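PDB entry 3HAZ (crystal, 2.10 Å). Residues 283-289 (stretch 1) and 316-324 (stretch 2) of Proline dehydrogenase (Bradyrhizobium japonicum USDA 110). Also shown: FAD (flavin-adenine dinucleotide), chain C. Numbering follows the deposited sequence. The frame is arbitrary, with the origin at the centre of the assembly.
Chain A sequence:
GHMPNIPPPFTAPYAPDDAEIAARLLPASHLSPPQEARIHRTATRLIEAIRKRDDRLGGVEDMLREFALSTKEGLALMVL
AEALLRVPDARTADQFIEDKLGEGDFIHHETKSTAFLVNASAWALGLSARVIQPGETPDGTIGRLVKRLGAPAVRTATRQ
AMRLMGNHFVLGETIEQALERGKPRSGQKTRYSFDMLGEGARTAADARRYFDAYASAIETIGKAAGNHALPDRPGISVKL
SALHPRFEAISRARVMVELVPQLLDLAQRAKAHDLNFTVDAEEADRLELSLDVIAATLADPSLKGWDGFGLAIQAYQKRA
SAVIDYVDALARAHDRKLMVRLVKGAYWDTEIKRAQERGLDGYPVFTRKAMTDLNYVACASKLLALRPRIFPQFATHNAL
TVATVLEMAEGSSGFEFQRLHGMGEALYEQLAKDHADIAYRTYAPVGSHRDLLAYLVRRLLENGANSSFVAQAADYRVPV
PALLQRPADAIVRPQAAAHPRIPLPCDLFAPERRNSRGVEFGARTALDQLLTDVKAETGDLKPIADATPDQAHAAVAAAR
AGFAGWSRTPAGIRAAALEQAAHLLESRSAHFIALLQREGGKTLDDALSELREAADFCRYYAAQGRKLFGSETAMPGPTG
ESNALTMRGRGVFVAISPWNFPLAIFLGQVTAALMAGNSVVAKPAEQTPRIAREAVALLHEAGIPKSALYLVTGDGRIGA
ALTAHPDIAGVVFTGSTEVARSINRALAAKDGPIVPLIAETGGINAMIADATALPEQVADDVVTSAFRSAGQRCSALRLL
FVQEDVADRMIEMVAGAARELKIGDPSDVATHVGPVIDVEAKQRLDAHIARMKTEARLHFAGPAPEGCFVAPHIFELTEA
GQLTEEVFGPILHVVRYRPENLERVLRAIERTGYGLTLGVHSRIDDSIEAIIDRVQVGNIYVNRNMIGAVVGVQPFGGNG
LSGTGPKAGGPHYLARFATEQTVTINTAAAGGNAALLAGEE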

# COMPACT_ATOMS: atom_id res chain seq x y z
N GLU A 283 0.17 -44.88 9.76
CA GLU A 283 0.31 -43.55 10.36
C GLU A 283 1.50 -43.47 11.31
O GLU A 283 1.93 -44.47 11.88
N ALA A 284 2.01 -42.26 11.49
CA ALA A 284 3.18 -42.03 12.34
C ALA A 284 2.95 -42.46 13.79
O ALA A 284 3.88 -42.91 14.45
N ASP A 285 1.72 -42.32 14.28
CA ASP A 285 1.45 -42.66 15.67
C ASP A 285 1.41 -44.18 15.89
O ASP A 285 1.35 -44.65 17.02
N ARG A 286 1.48 -44.93 14.80
CA ARG A 286 1.54 -46.39 14.88
C ARG A 286 2.94 -46.95 14.59
O ARG A 286 3.14 -48.16 14.66
N LEU A 287 3.89 -46.08 14.27
CA LEU A 287 5.24 -46.54 13.91
C LEU A 287 5.88 -47.42 15.00
O LEU A 287 6.30 -48.54 14.74
N GLU A 288 5.97 -46.88 16.21
CA GLU A 288 6.60 -47.58 17.32
C GLU A 288 5.92 -48.90 17.64
O GLU A 288 6.58 -49.91 17.86
N LEU A 289 4.59 -48.89 17.66
CA LEU A 289 3.83 -50.09 17.96
C LEU A 289 4.06 -51.14 16.87
O LEU A 289 4.24 -52.32 17.16
N TYR A 316 9.36 -39.97 4.26
CA TYR A 316 8.84 -38.63 4.55
C TYR A 316 8.83 -38.35 6.05
O TYR A 316 8.57 -37.23 6.47
N GLN A 317 9.13 -39.37 6.85
CA GLN A 317 9.24 -39.21 8.30
C GLN A 317 10.67 -38.89 8.70
O GLN A 317 11.62 -39.48 8.18
N LYS A 318 10.82 -37.95 9.62
CA LYS A 318 12.14 -37.60 10.13
C LYS A 318 12.81 -38.79 10.81
O LYS A 318 14.04 -38.88 10.84
N ARG A 319 12.01 -39.72 11.33
CA ARG A 319 12.54 -40.91 12.01
C ARG A 319 13.02 -42.00 11.05
O ARG A 319 13.53 -43.03 11.50
N ALA A 320 12.86 -41.79 9.75
CA ALA A 320 13.13 -42.85 8.77
C ALA A 320 14.52 -43.48 8.89
O ALA A 320 14.65 -44.71 8.90
N SER A 321 15.55 -42.65 8.99
CA SER A 321 16.92 -43.17 9.05
C SER A 321 17.13 -44.04 10.30
O SER A 321 17.86 -45.04 10.24
N ALA A 322 16.50 -43.67 11.40
CA ALA A 322 16.61 -44.42 12.65
C ALA A 322 15.86 -45.75 12.56
O ALA A 322 16.27 -46.75 13.15
N VAL A 323 14.75 -45.77 11.83
CA VAL A 323 14.02 -47.01 11.61
C VAL A 323 14.91 -48.01 10.85
O VAL A 323 14.92 -49.21 11.15
N ILE A 324 15.66 -47.50 9.88
CA ILE A 324 16.57 -48.33 9.11
C ILE A 324 17.65 -48.93 10.01
O ILE A 324 17.96 -50.12 9.90

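The two stretches lie at least 30 residues apart in sequence wherever they touch, and together they bury a modest 288 Å². Most of that area belongs to two residues, Leu-287 and Arg-319, whose side chains point toward the other stretch. The contact is therefore best read as a leucine set against an arginine, with smaller residues filling in around the pair.

Arg-319 reaches across in an extended but kinked form, with chi1 m, chi2 t and chi3 m. This brings its guanidinium up to the backbone of stretch 1, where Arg-319 NH2 donates a hydrogen bond to Ala-284 O at 3.0 Å. The N-H...O angle of 168° is nearly straight, and the carbonyl lies at the edge of the guanidinium, near its plane, as expected when the N-H bonds themselves lie in that plane. Ala-284 O also accepts a backbone hydrogen bond from Leu-287 N at 3.2 Å, so this carbonyl serves both its own stretch and the arginine. Arginine suits this buried place because its planar head can donate in several directions: Arg-319 NH2 also binds Gln-317 OE1 at 2.8 Å, within its own stretch.

One face of the guanidinium is left for apolar packing, and Leu-287 takes it. With chi1 t and chi2 p, Leu-287 places CD2 over that face, 3.4 Å from Arg-319 CZ. The flat face offers no N-H to a partner above it, so a methyl group can rest there without depriving the arginine of a hydrogen bond. Leu-287 CD2 also meets Val-323 CG2 at 3.8 Å. Val-323, chi1 t, points toward stretch 1 from the first turn of its helix, and its branched, compact side chain extends the apolar patch.

Gln-317 and Ala-284 complete the packing where the backbones come near, their CA atoms 7.8 Å apart. The glutamine points toward stretch 1 with chi1 m and chi2 t, and its OE1 lies 3.6 Å from Ala-284 CB. Alanine presents just one methyl here, covering the neighbouring polar groups closely: the distance from Ala-284 CB to Arg-319 NH2 is likewise 3.6 Å. Water 1 lies 2.9 Å from Glu-283 O and accepts a weak hydrogen bond from Gln-317 NE2 at 3.2 Å.

Glu-288 starts sideways, but chi1 m and chi2 t bring its end nearer. Its OE2 remains 4.4 Å from Arg-319 NH1, too far for a salt bridge, and water 3 spans the gap, donating to Glu-288 OE2 at 2.6 Å and accepting from Arg-319 NH1 at 2.8 Å. Water 2 accepts from Arg-319 NH1 at 3.0 Å and from Glu-288 N at 3.1 Å, while donating to Ala-284 O at 2.7 Å.

Tyr-316, chi1 p, makes no contact with stretch 1, though its end comes nearer; its CD2 lies 3.1 Å from FAD O2B.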

# COMPACT_ATOMS: atom_id res chain seq x y z
CB GLU A 283 -0.97 -43.12 11.08
CG GLU A 283 -2.21 -43.09 10.20
CD GLU A 283 -2.87 -44.46 10.06
OE1 GLU A 283 -2.29 -45.48 10.50
OE2 GLU A 283 -3.97 -44.53 9.49
CB ALA A 284 3.61 -40.56 12.28
CB ASP A 285 0.20 -41.96 16.23
CG ASP A 285 -1.09 -42.42 15.57
OD1 ASP A 285 -1.05 -43.33 14.71
OD2 ASP A 285 -2.16 -41.86 15.91
CB ARG A 286 0.51 -47.01 13.92
CG ARG A 286 -0.94 -46.86 14.39
CD ARG A 286 -1.91 -47.18 13.26
NE ARG A 286 -3.20 -47.67 13.74
CZ ARG A 286 -4.28 -47.78 12.98
NH1 ARG A 286 -4.24 -47.41 11.70
NH2 ARG A 286 -5.42 -48.25 13.49
CB LEU A 287 6.16 -45.36 13.60
CG LEU A 287 7.59 -45.77 13.22
CD1 LEU A 287 7.58 -46.79 12.10
CD2 LEU A 287 8.43 -44.56 12.85
CB GLU A 288 6.58 -46.70 18.57
CG GLU A 288 7.51 -45.50 18.51
CD GLU A 288 7.60 -44.77 19.85
OE1 GLU A 288 6.92 -45.20 20.80
OE2 GLU A 288 8.35 -43.78 19.94
CB LEU A 289 2.34 -49.77 18.08
CG LEU A 289 1.42 -50.94 18.45
CD1 LEU A 289 1.82 -51.55 19.80
CD2 LEU A 289 -0.03 -50.49 18.47
CB TYR A 316 7.50 -38.34 3.86
CG TYR A 316 6.24 -38.99 4.43
CD1 TYR A 316 6.29 -39.99 5.39
CD2 TYR A 316 4.98 -38.61 3.95
CE1 TYR A 316 5.12 -40.58 5.89
CE2 TYR A 316 3.81 -39.18 4.43
CZ TYR A 316 3.88 -40.17 5.40
OH TYR A 316 2.71 -40.74 5.86
CB GLN A 317 8.79 -40.47 9.03
CG GLN A 317 7.32 -40.81 8.87
CD GLN A 317 6.78 -41.57 10.07
OE1 GLN A 317 7.03 -41.19 11.22
NE2 GLN A 317 6.03 -42.63 9.82
CB LYS A 318 12.03 -36.40 11.08
CG LYS A 318 11.26 -35.22 10.47
CD LYS A 318 11.03 -34.11 11.49
CE LYS A 318 10.31 -32.91 10.86
NZ LYS A 318 9.80 -31.94 11.89
CB ARG A 319 11.49 -41.50 12.96
CG ARG A 319 11.21 -40.65 14.20
CD ARG A 319 10.05 -41.23 15.01
NE ARG A 319 8.80 -41.21 14.26
CZ ARG A 319 7.66 -41.75 14.68
NH1 ARG A 319 7.60 -42.37 15.85
NH2 ARG A 319 6.58 -41.68 13.91
CB ALA A 320 12.90 -42.33 7.36
CB SER A 321 17.94 -42.03 9.01
OG SER A 321 19.25 -42.53 8.85
CB ALA A 322 16.10 -43.59 13.82
CB VAL A 323 12.72 -46.78 10.82
CG1 VAL A 323 12.05 -48.10 10.50
CG2 VAL A 323 11.77 -45.87 11.61
CB ILE A 324 17.18 -47.55 7.94
CG1 ILE A 324 16.09 -47.24 6.90
CG2 ILE A 324 18.31 -48.35 7.28
CD1 ILE A 324 16.57 -46.38 5.75
PA FAD C . 6.43 -38.22 -5.81
O1A FAD C . 5.43 -37.28 -6.70
O2A FAD C . 7.84 -38.02 -6.16
O5B FAD C . 6.24 -37.84 -4.24
C5B FAD C . 4.94 -37.84 -3.72
C4B FAD C . 4.99 -37.76 -2.19
O4B FAD C . 6.01 -36.84 -1.52
C3B FAD C . 3.98 -38.10 -1.28
O3B FAD C . 3.26 -39.31 -1.48
C2B FAD C . 4.56 -37.75 0.06
O2B FAD C . 5.05 -38.82 0.85
C1B FAD C . 5.53 -36.65 -0.20
N9A FAD C . 5.05 -35.28 -0.11
C8A FAD C . 4.09 -34.65 -0.90
N7A FAD C . 4.00 -33.35 -0.48
C5A FAD C . 4.93 -33.18 0.58
C6A FAD C . 5.28 -32.00 1.44
N6A FAD C . 4.62 -30.71 1.24
N1A FAD C . 6.21 -32.10 2.37
C2A FAD C . 6.87 -33.33 2.57
N3A FAD C . 6.53 -34.47 1.75
C4A FAD C . 5.57 -34.35 0.78
N1 FAD C . 3.35 -45.41 1.65
C2 FAD C . 3.16 -45.62 3.00
O2 FAD C . 2.98 -44.54 3.83
N3 FAD C . 3.10 -46.96 3.51
C4 FAD C . 3.24 -48.02 2.66
O4 FAD C . 3.25 -49.33 3.17
C4X FAD C . 3.45 -47.80 1.26
N5 FAD C . 3.61 -48.96 0.32
C5X FAD C . 3.80 -48.73 -1.06
C6 FAD C . 3.96 -49.86 -1.98
C7 FAD C . 4.16 -49.63 -3.36
C7M FAD C . 4.29 -50.81 -4.30
C8 FAD C . 4.22 -48.24 -3.88
C8M FAD C . 4.43 -47.95 -5.37
C9 FAD C . 4.07 -47.15 -3.00
C9A FAD C . 3.86 -47.39 -1.56
N10 FAD C . 3.70 -46.27 -0.63
C10 FAD C . 3.50 -46.52 0.78
C1' FAD C . 3.92 -44.85 -1.06
C2' FAD C . 2.66 -44.07 -1.52
O2' FAD C . 1.60 -44.97 -1.78
C3' FAD C . 3.03 -43.20 -2.74
O3' FAD C . 3.09 -44.01 -3.91
C4' FAD C . 4.39 -42.45 -2.56
O4' FAD C . 4.61 -41.78 -1.36
C5' FAD C . 4.72 -41.54 -3.79
O5' FAD C . 6.11 -41.30 -3.94
P FAD C . 6.68 -41.07 -5.48
O1P FAD C . 8.34 -40.93 -5.43
O2P FAD C . 6.24 -42.17 -6.34
O3P FAD C . 5.93 -39.74 -6.06
O HOH W 1 4.36 -45.21 10.57
O HOH W 2 5.12 -43.95 16.62
O HOH W 3 9.50 -42.78 17.89